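2-dehydropantoate 2-reductase (Porphyromonas gingivalis, PDB 2QYT) probably catalyses the NADPH-dependent reduction of ketopantoate (2-dehydropantoate) to (R)-pantoate, the second of two steps from 3-methyl-2-oxobutanoate to pantoate in pantothenate biosynthesis. Local coordinates at residues Asp195-Ile198 and Met199-Phe202; Met204-Val207 and Thr208-Thr212. All coordinates share one frame; numbering follows the deposited sequence. Where two conformers were deposited one is given.

Overall arrangement
Both contacts are local, made between successive turns of a single helix, 194-215, which runs through the C-terminal family region of the enzyme. Contact 1 (195-198 with 199-202) lies near the start of this helix, contact 2 (204-207 with 208-212) further along; their centres are about 14 Å apart, and about 11 and 16 Å respectively from the centre of the chain. One side of the helix meets strand 137-148 near contact 1, while helices 227-244 and 252-262 pack along both contacts. Asn118 also links them, bonding Lys201 and touching Ile205. A 1,2-ethanediol molecule, probably from the crystallisation liquor, sits about 4 Å from the Tyr197 side chain.

Contact 1: residues Asp195-Ile198 and Met199-Phe202; sequences DWYI and MKKF
The indole of Trp196 carries the aliphatic part of Lys200 on one face and, in the conformer given, the selenium of Met199 at its edge. Lys200 CB stands 4.0 Å from the centroid of the Trp196 six-membered ring and only 6° off its normal, a CH-pi contact almost directly above the centre of that ring, toward that end of the indole. Further along the same chain, Lys200 CD lies 3.7 Å from Trp196 CZ2. Met199 SE comes in the ring plane, 5.2 Å from that centroid, an edge-on Met-aromatic contact, though the placement of this side-chain end is doubtful. The phenol of Tyr197 has Trp196 CD1 over one face, 4.0 Å above the plane, and its ring also stacks with Tyr162.

Met199 and Lys200, three and four residues on, thus meet Trp196 from the next turn of an alpha-helix, supported by four i to i+4 backbone bonds; Met199 N to Asp195 O is the straightest, with an angle of 171° at the hydrogen. The indole swings to the side of its own carbonyl carbon (chi1 161°), which carries it forward along the helix to Lys200. Helix 194-215 belongs to the C-terminal helical part and lies between strand 137-148, where Ile198 touches Cys139 and Lys200 touches Tyr141, and helix 252-262, whose Val252 touches both Trp196 and Met199.

The lysine tail bends at chi3 and chi4, and its ammonium binds a water 2.7 Å from Lys200 NZ. That water donates to Tyr197 O at 2.6 Å, a carbonyl that also accepts Lys201 N at 2.9 Å, so two donors grip one oxygen. At the polar ends, Asp195 pairs with Lys137 in a salt bridge, and Lys201 NZ bonds to Asn118 OD1 and Val140 O.

Contact 2: residues Met204-Val207 and Thr208-Thr212; sequences MISV and TATAT
Thr208 meets Met204 through both its backbone and its side chain. Among the backbone bonds, Thr208 N donates to Met204 O at 3.0 Å. Ala209 N reaches Ile205 O at 2.8 Å. Ala211 N also lies 2.8 Å from its acceptor, Val207 O, with an angle of 163° at the hydrogen, which makes it the straightest of these three; Thr208 N follows at 158°.

Of the side-chain polar contacts, the chief one is Thr208 OG1 at 2.7 Å from Met204 O. With chi1 at -58° the hydroxyl lies beside its own backbone N and faces back along the helix toward that carbonyl. The hydroxyl also lies within hydrogen-bonding reach of Gln260 OE1 of helix 252-262. Buried Ser206 is served from outside the segments, its OG bonding to Leu286 O and Tyr304 OH.

In apolar packing, the side chains of these two turns scarcely meet. Val207 instead packs outward on Leu233, Leu234 and Val237 of helix 227-244, while Ala211 touches the same Leu233 and also Met307 of helix 302-309.

A threonine hydroxyl at short range from the carbonyl four residues earlier, beside the regular i to i+4 ladder, is a common arrangement for threonine within an alpha-helix, here a helix packed within the all-helical C-terminal part of the ketopantoate reductase fold.

Contact 1: residues Asp195-Ile198 and Met199-Phe202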
loop_
_atom_site.group_PDB
_atom_site.type_symbol
_atom_site.label_atom_id
_atom_site.label_comp_id
_atom_site.label_asym_id
_atom_site.label_seq_id
_atom_site.Cartn_x
_atom_site.Cartn_y
_atom_site.Cartn_z
ATOM N N ASP A 195 3.680 -12.247 2.997
ATOM C CA ASP A 195 4.978 -11.880 2.415
ATOM C C ASP A 195 4.994 -12.114 0.908
ATOM O O ASP A 195 5.586 -11.343 0.152
ATOM C CB ASP A 195 6.119 -12.677 3.057
ATOM C CG ASP A 195 6.397 -12.261 4.497
ATOM O OD1 ASP A 195 5.960 -11.175 4.914
ATOM O OD2 ASP A 195 7.051 -13.032 5.224
ATOM N N TRP A 196 4.346 -13.186 0.476
ATOM C CA TRP A 196 4.286 -13.530 -0.940
ATOM C C TRP A 196 3.545 -12.471 -1.755
ATOM O O TRP A 196 4.035 -12.055 -2.788
ATOM C CB TRP A 196 3.660 -14.909 -1.119
ATOM C CG TRP A 196 3.147 -15.177 -2.479
ATOM C CD1 TRP A 196 1.866 -15.532 -2.822
ATOM C CD2 TRP A 196 3.888 -15.110 -3.702
ATOM N NE1 TRP A 196 1.774 -15.709 -4.190
ATOM C CE2 TRP A 196 3.000 -15.461 -4.751
ATOM C CE3 TRP A 196 5.222 -14.800 -4.017
ATOM C CZ2 TRP A 196 3.399 -15.487 -6.091
ATOM C CZ3 TRP A 196 5.622 -14.841 -5.358
ATOM C CH2 TRP A 196 4.713 -15.176 -6.371
ATOM N N TYR A 197 2.376 -12.036 -1.281
ATOM C CA TYR A 197 1.602 -10.970 -1.951
ATOM C C TYR A 197 2.395 -9.673 -2.025
ATOM O O TYR A 197 2.366 -8.962 -3.034
ATOM C CB TYR A 197 0.230 -10.746 -1.283
ATOM C CG TYR A 197 -0.675 -11.929 -1.447
ATOM C CD1 TYR A 197 -1.636 -11.969 -2.466
ATOM C CD2 TYR A 197 -0.536 -13.048 -0.624
ATOM C CE1 TYR A 197 -2.461 -13.114 -2.647
ATOM C CE2 TYR A 197 -1.345 -14.167 -0.783
ATOM C CZ TYR A 197 -2.308 -14.204 -1.793
ATOM O OH TYR A 197 -3.092 -15.345 -1.946
ATOM N N ILE A 198 3.120 -9.389 -0.959
ATOM C CA ILE A 198 3.969 -8.216 -0.892
ATOM C C ILE A 198 5.147 -8.238 -1.880
ATOM O O ILE A 198 5.409 -7.219 -2.537
ATOM C CB ILE A 198 4.536 -8.046 0.528
ATOM C CG1 ILE A 198 3.401 -7.898 1.543
ATOM C CG2 ILE A 198 5.503 -6.844 0.610
ATOM C CD1 ILE A 198 2.951 -6.573 1.678
HETATM N N MSE A 199 5.920 -9.325 -1.920
HETATM C CA MSE A 199 7.009 -9.410 -2.912
HETATM C C MSE A 199 6.430 -9.461 -4.316
HETATM O O MSE A 199 6.951 -8.821 -5.224
HETATM C CB MSE A 199 7.988 -10.568 -2.647
HETATM C CG MSE A 199 7.433 -11.990 -2.734
HETATM SE SE MSE A 199 8.809 -13.358 -3.131
HETATM C CE MSE A 199 8.406 -13.661 -4.985
ATOM N N LYS A 200 5.334 -10.200 -4.488
ATOM C CA LYS A 200 4.705 -10.301 -5.801
ATOM C C LYS A 200 4.322 -8.924 -6.362
ATOM O O LYS A 200 4.668 -8.603 -7.503
ATOM C CB LYS A 200 3.511 -11.274 -5.784
ATOM C CG LYS A 200 3.058 -11.763 -7.154
ATOM C CD LYS A 200 1.650 -12.369 -7.091
ATOM C CE LYS A 200 0.540 -11.298 -7.176
ATOM N NZ LYS A 200 -0.518 -11.457 -6.130
ATOM N N LYS A 201 3.658 -8.102 -5.540
ATOM C CA LYS A 201 3.327 -6.726 -5.908
ATOM C C LYS A 201 4.582 -5.907 -6.246
ATOM O O LYS A 201 4.623 -5.236 -7.281
ATOM C CB LYS A 201 2.542 -6.047 -4.773
ATOM C CG LYS A 201 2.284 -4.552 -4.953
ATOM C CD LYS A 201 0.889 -4.277 -5.441
ATOM C CE LYS A 201 0.790 -2.961 -6.201
ATOM N NZ LYS A 201 0.582 -1.872 -5.239
ATOM N N PHE A 202 5.590 -5.963 -5.377
ATOM C CA PHE A 202 6.799 -5.153 -5.538
ATOM C C PHE A 202 7.627 -5.511 -6.792
ATOM O O PHE A 202 8.146 -4.638 -7.474
ATOM C CB PHE A 202 7.695 -5.199 -4.284
ATOM C CG PHE A 202 8.986 -4.449 -4.462
ATOM C CD1 PHE A 202 9.030 -3.053 -4.272
ATOM C CD2 PHE A 202 10.139 -5.114 -4.876
ATOM C CE1 PHE A 202 10.200 -2.334 -4.453
ATOM C CE2 PHE A 202 11.317 -4.412 -5.091
ATOM C CZ PHE A 202 11.355 -3.021 -4.873
HETATM O O HOH W 1 0.441 -9.344 -4.716
#

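Contact 2: residues Met204-Val207 and Thr208-Thr212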
loop_
_atom_site.group_PDB
_atom_site.type_symbol
_atom_site.label_atom_id
_atom_site.label_comp_id
_atom_site.label_asym_id
_atom_site.label_seq_id
_atom_site.Cartn_x
_atom_site.Cartn_y
_atom_site.Cartn_z
HETATM N N MSE A 204 6.567 -6.871 -9.667
HETATM C CA MSE A 204 5.810 -6.368 -10.811
HETATM C C MSE A 204 6.015 -4.872 -11.060
HETATM O O MSE A 204 6.276 -4.429 -12.173
HETATM C CB MSE A 204 4.324 -6.606 -10.571
HETATM C CG MSE A 204 3.902 -8.052 -10.625
HETATM SE SE MSE A 204 4.035 -8.772 -12.421
HETATM C CE MSE A 204 2.838 -7.509 -13.334
ATOM N N ILE A 205 5.863 -4.087 -10.001
ATOM C CA ILE A 205 5.966 -2.639 -10.125
ATOM C C ILE A 205 7.425 -2.189 -10.206
ATOM O O ILE A 205 7.736 -1.208 -10.864
ATOM C CB ILE A 205 5.194 -1.904 -9.021
ATOM C CG1 ILE A 205 5.413 -0.395 -9.136
ATOM C CG2 ILE A 205 5.629 -2.384 -7.670
ATOM C CD1 ILE A 205 4.670 0.441 -8.126
ATOM N N SER A 206 8.322 -2.920 -9.557
ATOM C CA SER A 206 9.751 -2.690 -9.742
ATOM C C SER A 206 10.087 -2.876 -11.235
ATOM O O SER A 206 10.463 -1.924 -11.916
ATOM C CB SER A 206 10.558 -3.629 -8.833
ATOM O OG SER A 206 11.953 -3.450 -8.971
ATOM N N VAL A 207 9.886 -4.075 -11.770
ATOM C CA VAL A 207 10.265 -4.319 -13.182
ATOM C C VAL A 207 9.593 -3.306 -14.112
ATOM O O VAL A 207 10.274 -2.659 -14.901
ATOM C CB VAL A 207 10.045 -5.777 -13.670
ATOM C CG1 VAL A 207 10.795 -6.786 -12.779
ATOM C CG2 VAL A 207 8.577 -6.108 -13.755
ATOM N N THR A 208 8.277 -3.140 -13.964
ATOM C CA THR A 208 7.470 -2.259 -14.822
ATOM C C THR A 208 7.913 -0.801 -14.737
ATOM O O THR A 208 8.116 -0.152 -15.767
ATOM C CB THR A 208 5.958 -2.360 -14.502
ATOM O OG1 THR A 208 5.523 -3.717 -14.653
ATOM C CG2 THR A 208 5.146 -1.454 -15.418
ATOM N N ALA A 209 8.073 -0.300 -13.513
ATOM C CA ALA A 209 8.552 1.068 -13.308
ATOM C C ALA A 209 9.941 1.255 -13.909
ATOM O O ALA A 209 10.139 2.146 -14.731
ATOM C CB ALA A 209 8.526 1.461 -11.829
ATOM N N THR A 210 10.900 0.409 -13.548
ATOM C CA THR A 210 12.254 0.614 -14.080
ATOM C C THR A 210 12.326 0.492 -15.615
ATOM O O THR A 210 12.912 1.347 -16.264
ATOM C CB THR A 210 13.410 -0.149 -13.315
ATOM O OG1 THR A 210 14.327 -0.745 -14.253
ATOM C CG2 THR A 210 12.886 -1.197 -12.374
ATOM N N ALA A 211 11.692 -0.540 -16.169
ATOM C CA ALA A 211 11.680 -0.793 -17.620
ATOM C C ALA A 211 11.037 0.316 -18.456
ATOM O O ALA A 211 11.625 0.740 -19.453
ATOM C CB ALA A 211 11.048 -2.156 -17.939
ATOM N N THR A 212 9.839 0.778 -18.064
ATOM C CA THR A 212 9.178 1.900 -18.769
ATOM C C THR A 212 9.878 3.243 -18.531
ATOM O O THR A 212 9.712 4.164 -19.316
ATOM C CB THR A 212 7.641 2.053 -18.467
ATOM O OG1 THR A 212 7.426 2.596 -17.158
ATOM C CG2 THR A 212 6.896 0.743 -18.640
#